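Local structure of putative two-component sensor histidine kinase protein (Sinorhizobium meliloti, 3HCY) at residues A91-F96 against M109-R114. The protein probably acts as a sensor histidine kinase that transfers phosphate from ATP to a protein histidine, this chain being its GAF domain. Residues are numbered along the deposited sequence; the frame is centred on the assembly and turned at random.
Sequences AALGFF and MTYYDR
Tyr112 O is gripped by two consecutive amides, Ala91 N at 2.9 Å and Ala92 N at 2.9 Å, both lying in the plane of its carbonyl. The Ala92 bond is the more bent, 136° at its hydrogen. Two residues thus face one, a classic beta bulge at the start of strand 92-99. Ala92 O takes Tyr112 N in return at 2.8 Å, with the donor lifted out of the carbonyl plane, and Gly94 and Thr110 exchange a further reciprocal pair of backbone bonds. Ala91 CB points across the gap and meets the backbone of Arg114. The two strands form an antiparallel hairpin within the central sheet of the GAF domain, with strand 23-29 on the outer side of 104-112 and strand 67-69 on that of 92-99. Leu93, Phe95, Met109 and Tyr111 project from one face. There Met109, bent at chi2 and again at chi3 (-42°), lies alongside Phe95 and sets its methyl over one face of the ring, CE 3.3 Å from the centroid of Phe95, a CH-pi contact shifted toward the rim; the sulfur approaches obliquely, a Met-aromatic contact. Ile67 and Val69 also touch Phe95. Leu93 CD2 comes to the edge of the Tyr111 ring, 3.9 Å from Tyr111 CE1, while the phenol OH is hydrogen-bonded to Ser25. On the face of Ala92, Thr110 and Tyr112, Ala92 CB rests 3.8 Å from Tyr112 CB. Thr110 OG1, held between its backbone N and carbonyl carbon (chi1 50°), sits over Gly94 CA at 3.5 Å and reaches the edge of the Phe96 ring in plane, at Phe96 CE2. Helix 120-146 covers this face, bringing Ala126 against Phe96 and Glu122 against Tyr112.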
loop_
_atom_site.group_PDB
_atom_site.type_symbol
_atom_site.label_atom_id
_atom_site.label_comp_id
_atom_site.label_asym_id
_atom_site.label_seq_id
_atom_site.Cartn_x
_atom_site.Cartn_y
_atom_site.Cartn_z
ATOM N N ALA A 91 -10.609 22.899 0.416
ATOM C CA ALA A 91 -9.836 23.910 1.160
ATOM C C ALA A 91 -8.335 23.517 1.307
ATOM O O ALA A 91 -7.464 24.362 1.549
ATOM C CB ALA A 91 -10.469 24.095 2.569
ATOM N N ALA A 92 -8.033 22.228 1.226
ATOM C CA ALA A 92 -6.707 21.786 1.514
ATOM C C ALA A 92 -6.418 20.566 0.661
ATOM O O ALA A 92 -7.327 19.807 0.323
ATOM C CB ALA A 92 -6.572 21.486 2.988
ATOM N N LEU A 93 -5.158 20.411 0.257
ATOM C CA LEU A 93 -4.790 19.272 -0.562
ATOM C C LEU A 93 -3.337 18.801 -0.371
ATOM O O LEU A 93 -2.412 19.561 -0.009
ATOM C CB LEU A 93 -5.048 19.542 -2.053
ATOM C CG LEU A 93 -5.826 20.737 -2.645
ATOM C CD1 LEU A 93 -5.186 22.099 -2.296
ATOM C CD2 LEU A 93 -5.926 20.559 -4.169
ATOM N N GLY A 94 -3.175 17.513 -0.652
ATOM C CA GLY A 94 -1.906 16.818 -0.502
ATOM C C GLY A 94 -1.585 16.105 -1.790
ATOM O O GLY A 94 -2.399 15.323 -2.290
ATOM N N PHE A 95 -0.403 16.388 -2.315
ATOM C CA PHE A 95 0.092 15.732 -3.507
ATOM C C PHE A 95 1.254 14.785 -3.188
ATOM O O PHE A 95 2.281 15.214 -2.720
ATOM C CB PHE A 95 0.657 16.741 -4.501
ATOM C CG PHE A 95 -0.251 17.889 -4.842
ATOM C CD1 PHE A 95 -0.809 17.983 -6.118
ATOM C CD2 PHE A 95 -0.452 18.941 -3.938
ATOM C CE1 PHE A 95 -1.591 19.060 -6.466
ATOM C CE2 PHE A 95 -1.243 20.032 -4.282
ATOM C CZ PHE A 95 -1.810 20.088 -5.537
ATOM N N PHE A 96 1.091 13.514 -3.501
ATOM C CA PHE A 96 2.098 12.525 -3.253
ATOM C C PHE A 96 2.415 11.867 -4.574
ATOM O O PHE A 96 1.544 11.261 -5.168
ATOM C CB PHE A 96 1.590 11.492 -2.272
ATOM C CG PHE A 96 0.969 12.092 -1.057
ATOM C CD1 PHE A 96 1.741 12.393 0.048
ATOM C CD2 PHE A 96 -0.391 12.417 -1.044
ATOM C CE1 PHE A 96 1.170 12.974 1.147
ATOM C CE2 PHE A 96 -0.981 13.001 0.064
ATOM C CZ PHE A 96 -0.201 13.283 1.155
ATOM N N MET A 109 -3.828 12.132 -4.539
ATOM C CA MET A 109 -4.186 13.389 -3.917
ATOM C C MET A 109 -5.123 13.055 -2.775
ATOM O O MET A 109 -6.022 12.187 -2.907
ATOM C CB MET A 109 -4.916 14.368 -4.900
ATOM C CG MET A 109 -4.263 14.696 -6.270
ATOM S SD MET A 109 -2.932 15.812 -6.084
ATOM C CE MET A 109 -3.640 16.936 -4.898
ATOM N N THR A 110 -4.912 13.763 -1.671
ATOM C CA THR A 110 -5.878 13.796 -0.600
ATOM C C THR A 110 -6.409 15.211 -0.595
ATOM O O THR A 110 -5.656 16.140 -0.778
ATOM C CB THR A 110 -5.209 13.556 0.713
ATOM O OG1 THR A 110 -4.088 14.446 0.782
ATOM C CG2 THR A 110 -4.753 12.119 0.826
ATOM N N TYR A 111 -7.704 15.350 -0.398
ATOM C CA TYR A 111 -8.385 16.634 -0.401
ATOM C C TYR A 111 -9.081 16.772 0.952
ATOM O O TYR A 111 -9.541 15.770 1.529
ATOM C CB TYR A 111 -9.434 16.675 -1.508
ATOM C CG TYR A 111 -8.902 16.418 -2.892
ATOM C CD1 TYR A 111 -8.256 17.415 -3.609
ATOM C CD2 TYR A 111 -9.066 15.181 -3.521
ATOM C CE1 TYR A 111 -7.769 17.191 -4.915
ATOM C CE2 TYR A 111 -8.578 14.956 -4.834
ATOM C CZ TYR A 111 -7.946 15.967 -5.504
ATOM O OH TYR A 111 -7.445 15.776 -6.752
ATOM N N TYR A 112 -9.137 17.991 1.464
ATOM C CA TYR A 112 -9.866 18.277 2.690
ATOM C C TYR A 112 -10.752 19.487 2.452
ATOM O O TYR A 112 -10.268 20.518 1.949
ATOM C CB TYR A 112 -8.911 18.583 3.829
ATOM C CG TYR A 112 -8.051 17.409 4.227
ATOM C CD1 TYR A 112 -8.367 16.633 5.335
ATOM C CD2 TYR A 112 -6.905 17.087 3.500
ATOM C CE1 TYR A 112 -7.571 15.594 5.721
ATOM C CE2 TYR A 112 -6.116 16.022 3.867
ATOM C CZ TYR A 112 -6.447 15.281 4.980
ATOM O OH TYR A 112 -5.645 14.201 5.337
ATOM N N ASP A 113 -12.033 19.356 2.799
ATOM C CA ASP A 113 -13.024 20.406 2.575
ATOM C C ASP A 113 -12.832 21.665 3.498
ATOM O O ASP A 113 -13.446 22.700 3.287
ATOM C CB ASP A 113 -14.425 19.831 2.818
ATOM C CG ASP A 113 -14.796 18.738 1.862
ATOM O OD1 ASP A 113 -14.256 18.785 0.741
ATOM O OD2 ASP A 113 -15.640 17.867 2.242
ATOM N N ARG A 114 -12.038 21.557 4.552
ATOM C CA ARG A 114 -11.673 22.732 5.371
ATOM C C ARG A 114 -10.160 22.655 5.555
ATOM O O ARG A 114 -9.541 21.608 5.318
ATOM C CB ARG A 114 -12.417 22.813 6.721
ATOM C CG ARG A 114 -12.056 21.690 7.682
ATOM C CD ARG A 114 -12.852 21.671 9.020
ATOM N NE ARG A 114 -12.471 20.609 9.974
ATOM C CZ ARG A 114 -12.908 19.336 9.953
ATOM N NH1 ARG A 114 -13.741 18.890 8.989
ATOM N NH2 ARG A 114 -12.502 18.478 10.898
#